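VIN1 (Oscarella pearsei, PDB 6BFI) binds actin filaments and may play a role in cell-cell adhesion, as a sponge member of the vinculin/alpha-catenin family. Local coordinates at residues L647-R659 with K696-Y708. Residues are numbered along the deposited sequence; the frame is centred on the assembly and turned at random.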
# COMPACT_ATOMS: atom_id res chain seq x y z
N LEU A 647 -18.82 -2.74 -34.46
CA LEU A 647 -18.63 -3.72 -33.40
C LEU A 647 -19.35 -5.03 -33.72
O LEU A 647 -20.41 -5.03 -34.34
CB LEU A 647 -19.13 -3.18 -32.06
CG LEU A 647 -18.34 -2.04 -31.43
CD1 LEU A 647 -18.93 -1.67 -30.08
CD2 LEU A 647 -16.87 -2.43 -31.28
N PRO A 648 -18.77 -6.15 -33.29
CA PRO A 648 -19.46 -7.44 -33.42
C PRO A 648 -20.73 -7.46 -32.58
O PRO A 648 -20.91 -6.65 -31.67
CB PRO A 648 -18.43 -8.45 -32.92
CG PRO A 648 -17.50 -7.66 -32.05
CD PRO A 648 -17.43 -6.30 -32.68
N ALA A 649 -21.61 -8.41 -32.90
CA ALA A 649 -22.90 -8.49 -32.22
C ALA A 649 -22.74 -8.67 -30.72
O ALA A 649 -23.54 -8.15 -29.94
CB ALA A 649 -23.73 -9.63 -32.81
N GLU A 650 -21.70 -9.39 -30.29
CA GLU A 650 -21.47 -9.63 -28.87
C GLU A 650 -21.15 -8.33 -28.14
O GLU A 650 -21.82 -7.95 -27.17
CB GLU A 650 -20.35 -10.65 -28.70
CG GLU A 650 -20.57 -11.66 -27.59
CD GLU A 650 -19.55 -12.78 -27.62
OE1 GLU A 650 -18.65 -12.75 -28.48
OE2 GLU A 650 -19.66 -13.71 -26.79
N MET A 651 -20.13 -7.61 -28.62
CA MET A 651 -19.73 -6.37 -27.98
C MET A 651 -20.78 -5.27 -28.18
O MET A 651 -20.86 -4.35 -27.37
CB MET A 651 -18.37 -5.91 -28.50
CG MET A 651 -17.27 -6.95 -28.35
SD MET A 651 -16.92 -7.38 -26.63
CE MET A 651 -17.80 -8.93 -26.45
N GLN A 652 -21.56 -5.36 -29.25
CA GLN A 652 -22.64 -4.40 -29.46
C GLN A 652 -23.76 -4.61 -28.44
O GLN A 652 -24.25 -3.65 -27.83
CB GLN A 652 -23.19 -4.51 -30.88
CG GLN A 652 -24.53 -3.83 -31.10
CD GLN A 652 -24.46 -2.32 -30.98
OE1 GLN A 652 -23.40 -1.72 -31.11
NE2 GLN A 652 -25.61 -1.69 -30.74
N GLU A 653 -24.16 -5.86 -28.23
CA GLU A 653 -25.15 -6.16 -27.20
C GLU A 653 -24.63 -5.76 -25.82
O GLU A 653 -25.38 -5.26 -24.99
CB GLU A 653 -25.52 -7.64 -27.23
CG GLU A 653 -26.53 -8.03 -26.16
CD GLU A 653 -26.76 -9.53 -26.10
OE1 GLU A 653 -26.31 -10.24 -27.03
OE2 GLU A 653 -27.37 -10.00 -25.12
N ALA A 654 -23.33 -5.98 -25.58
CA ALA A 654 -22.75 -5.55 -24.31
C ALA A 654 -22.75 -4.03 -24.18
O ALA A 654 -22.91 -3.50 -23.07
CB ALA A 654 -21.34 -6.10 -24.16
N GLU A 655 -22.57 -3.31 -25.29
CA GLU A 655 -22.68 -1.85 -25.26
C GLU A 655 -24.08 -1.42 -24.88
O GLU A 655 -24.27 -0.54 -24.03
CB GLU A 655 -22.28 -1.27 -26.62
CG GLU A 655 -20.79 -1.07 -26.82
CD GLU A 655 -20.31 0.26 -26.28
OE1 GLU A 655 -21.05 1.26 -26.40
OE2 GLU A 655 -19.18 0.31 -25.74
N GLU A 656 -25.09 -2.02 -25.52
CA GLU A 656 -26.47 -1.69 -25.18
C GLU A 656 -26.78 -2.02 -23.72
O GLU A 656 -27.52 -1.29 -23.06
CB GLU A 656 -27.44 -2.42 -26.11
CG GLU A 656 -27.44 -1.88 -27.53
CD GLU A 656 -28.65 -2.36 -28.32
OE1 GLU A 656 -29.53 -3.01 -27.72
OE2 GLU A 656 -28.71 -2.07 -29.53
N MET A 657 -26.22 -3.12 -23.21
CA MET A 657 -26.43 -3.46 -21.81
C MET A 657 -25.79 -2.43 -20.88
O MET A 657 -26.41 -1.98 -19.91
CB MET A 657 -25.88 -4.86 -21.51
CG MET A 657 -26.69 -6.00 -22.10
SD MET A 657 -26.25 -7.58 -21.34
CE MET A 657 -24.47 -7.55 -21.48
N LEU A 658 -24.55 -2.05 -21.17
CA LEU A 658 -23.82 -1.14 -20.29
C LEU A 658 -24.29 0.30 -20.40
O LEU A 658 -23.98 1.10 -19.51
CB LEU A 658 -22.32 -1.23 -20.57
CG LEU A 658 -21.66 -2.52 -20.08
CD1 LEU A 658 -20.16 -2.50 -20.35
CD2 LEU A 658 -21.94 -2.74 -18.60
N ARG A 659 -25.01 0.66 -21.46
CA ARG A 659 -25.60 1.98 -21.56
C ARG A 659 -27.07 2.01 -21.20
O ARG A 659 -27.64 3.10 -21.05
CB ARG A 659 -25.39 2.55 -22.97
CG ARG A 659 -23.92 2.72 -23.32
CD ARG A 659 -23.71 3.51 -24.59
NE ARG A 659 -22.29 3.72 -24.84
CZ ARG A 659 -21.57 4.70 -24.30
NH1 ARG A 659 -22.14 5.57 -23.47
NH2 ARG A 659 -20.28 4.82 -24.58
N LYS A 696 -12.57 -0.59 -22.14
CA LYS A 696 -13.97 -0.64 -22.53
C LYS A 696 -14.35 -2.01 -23.06
O LYS A 696 -15.38 -2.59 -22.68
CB LYS A 696 -14.27 0.44 -23.57
CG LYS A 696 -14.84 1.73 -22.99
CD LYS A 696 -15.12 2.74 -24.09
CE LYS A 696 -15.84 3.96 -23.55
NZ LYS A 696 -16.09 4.97 -24.62
N GLN A 697 -13.51 -2.56 -23.95
CA GLN A 697 -13.75 -3.91 -24.46
C GLN A 697 -13.82 -4.92 -23.32
O GLN A 697 -14.69 -5.81 -23.31
CB GLN A 697 -12.66 -4.29 -25.46
CG GLN A 697 -12.88 -5.62 -26.17
CD GLN A 697 -13.79 -5.51 -27.39
OE1 GLN A 697 -14.65 -4.63 -27.46
NE2 GLN A 697 -13.59 -6.40 -28.35
N MET A 698 -12.92 -4.80 -22.35
CA MET A 698 -12.92 -5.72 -21.21
C MET A 698 -14.20 -5.59 -20.40
O MET A 698 -14.73 -6.58 -19.90
CB MET A 698 -11.69 -5.47 -20.34
CG MET A 698 -11.47 -6.52 -19.26
SD MET A 698 -9.93 -6.25 -18.36
CE MET A 698 -8.78 -6.00 -19.71
N ALA A 699 -14.71 -4.36 -20.26
CA ALA A 699 -15.97 -4.16 -19.55
C ALA A 699 -17.12 -4.83 -20.29
O ALA A 699 -17.95 -5.52 -19.68
CB ALA A 699 -16.24 -2.67 -19.37
N ARG A 700 -17.19 -4.64 -21.61
CA ARG A 700 -18.21 -5.31 -22.41
C ARG A 700 -18.16 -6.82 -22.22
O ARG A 700 -19.18 -7.47 -21.93
CB ARG A 700 -18.04 -4.95 -23.89
CG ARG A 700 -18.08 -3.47 -24.21
CD ARG A 700 -17.87 -3.22 -25.70
NE ARG A 700 -17.74 -1.80 -26.01
CZ ARG A 700 -16.61 -1.22 -26.40
NH1 ARG A 700 -15.50 -1.93 -26.53
NH2 ARG A 700 -16.59 0.08 -26.67
N LYS A 701 -16.96 -7.40 -22.36
CA LYS A 701 -16.80 -8.84 -22.19
C LYS A 701 -17.23 -9.29 -20.80
O LYS A 701 -17.87 -10.34 -20.65
CB LYS A 701 -15.35 -9.23 -22.45
CG LYS A 701 -14.89 -9.00 -23.89
CD LYS A 701 -13.41 -9.29 -24.05
CE LYS A 701 -12.97 -9.18 -25.50
NZ LYS A 701 -13.66 -10.16 -26.37
N MET A 702 -16.91 -8.50 -19.77
CA MET A 702 -17.28 -8.89 -18.41
C MET A 702 -18.79 -8.85 -18.21
O MET A 702 -19.35 -9.70 -17.50
CB MET A 702 -16.58 -7.99 -17.39
CG MET A 702 -16.79 -8.40 -15.94
SD MET A 702 -15.97 -9.95 -15.49
CE MET A 702 -14.25 -9.46 -15.52
N ALA A 703 -19.47 -7.88 -18.84
CA ALA A 703 -20.93 -7.86 -18.81
C ALA A 703 -21.50 -9.10 -19.50
O ALA A 703 -22.47 -9.70 -19.01
CB ALA A 703 -21.45 -6.59 -19.47
N MET A 704 -20.92 -9.49 -20.63
CA MET A 704 -21.35 -10.72 -21.28
C MET A 704 -21.16 -11.92 -20.36
O MET A 704 -22.02 -12.81 -20.31
CB MET A 704 -20.59 -10.93 -22.59
CG MET A 704 -20.83 -9.84 -23.62
SD MET A 704 -22.59 -9.48 -23.82
CE MET A 704 -23.19 -11.04 -24.46
N MET A 705 -20.05 -11.96 -19.62
CA MET A 705 -19.85 -13.04 -18.66
C MET A 705 -20.96 -13.05 -17.62
O MET A 705 -21.51 -14.10 -17.29
CB MET A 705 -18.49 -12.93 -17.97
CG MET A 705 -18.37 -13.89 -16.78
SD MET A 705 -16.81 -13.89 -15.88
CE MET A 705 -15.69 -14.42 -17.17
N SER A 706 -21.30 -11.87 -17.08
CA SER A 706 -22.40 -11.78 -16.13
C SER A 706 -23.66 -12.41 -16.71
O SER A 706 -24.32 -13.25 -16.07
CB SER A 706 -22.65 -10.32 -15.75
OG SER A 706 -23.83 -10.19 -14.97
N LYS A 707 -24.01 -12.04 -17.95
CA LYS A 707 -25.18 -12.61 -18.60
C LYS A 707 -25.08 -14.12 -18.72
O LYS A 707 -26.08 -14.84 -18.57
CB LYS A 707 -25.38 -11.97 -19.97
CG LYS A 707 -26.50 -12.58 -20.80
CD LYS A 707 -26.76 -11.77 -22.06
CE LYS A 707 -27.76 -12.47 -22.97
NZ LYS A 707 -27.23 -13.76 -23.48
N TYR A 708 -23.87 -14.64 -18.98
CA TYR A 708 -23.72 -16.07 -19.18
C TYR A 708 -23.78 -16.87 -17.88
O TYR A 708 -24.27 -18.00 -17.88
CB TYR A 708 -22.41 -16.35 -19.92
CG TYR A 708 -22.38 -15.75 -21.31
CD1 TYR A 708 -23.55 -15.59 -22.05
CD2 TYR A 708 -21.18 -15.34 -21.88
CE1 TYR A 708 -23.53 -15.04 -23.31
CE2 TYR A 708 -21.15 -14.78 -23.15
CZ TYR A 708 -22.33 -14.64 -23.86
OH TYR A 708 -22.30 -14.09 -25.12
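Ala654 sets its methyl against Arg700 where helix 649-659 lies across 696-708, part of helix 690-710, almost at a right angle (86°), CB to CB 3.5 Å. This is knobs-into-holes packing within the all-helical vinculin fold, and it works from both sides. Met704 enters a hole between Glu650, Glu653, Ala654 and Met657, its chain folding back so that SD meets Ala654 CB and, at 3.6 Å, Met657 CE. In return Met651 drops among Gln697, Arg700, Lys701 and Met704, its SD lying 3.8 Å from Lys701 CG. Leu658 extends the apolar patch, CD1 against Ala699 CB and CD2 against Ala703 CB.

Outward, Tyr708 OH donates to Glu650 OE2 on its anti lone pair; that carboxylate also pairs with Arg724 of helix 718-745. On the other flank Arg700, with CG beside its backbone N (chi1 -57°), runs past Met651 O, 3.6 Å from Arg700 CD, to reach Glu655. Gln697 OE1 takes a bond from Arg700 NH1, steadying the guanidinium from its own helix. A methionine in place of Arg700 would probably leave the Glu655 carboxylate without its partner across the crossing and Gln697 OE1 without this donor. Arg659 holds Glu655 OE1 through NE and Asp682 of helix 669-682 through NH2. NE (2.6 Å) and NH2 (2.8 Å) of Arg700 both point at Glu655 OE2, NE on its anti lone pair and NH2 from above the carboxylate plane.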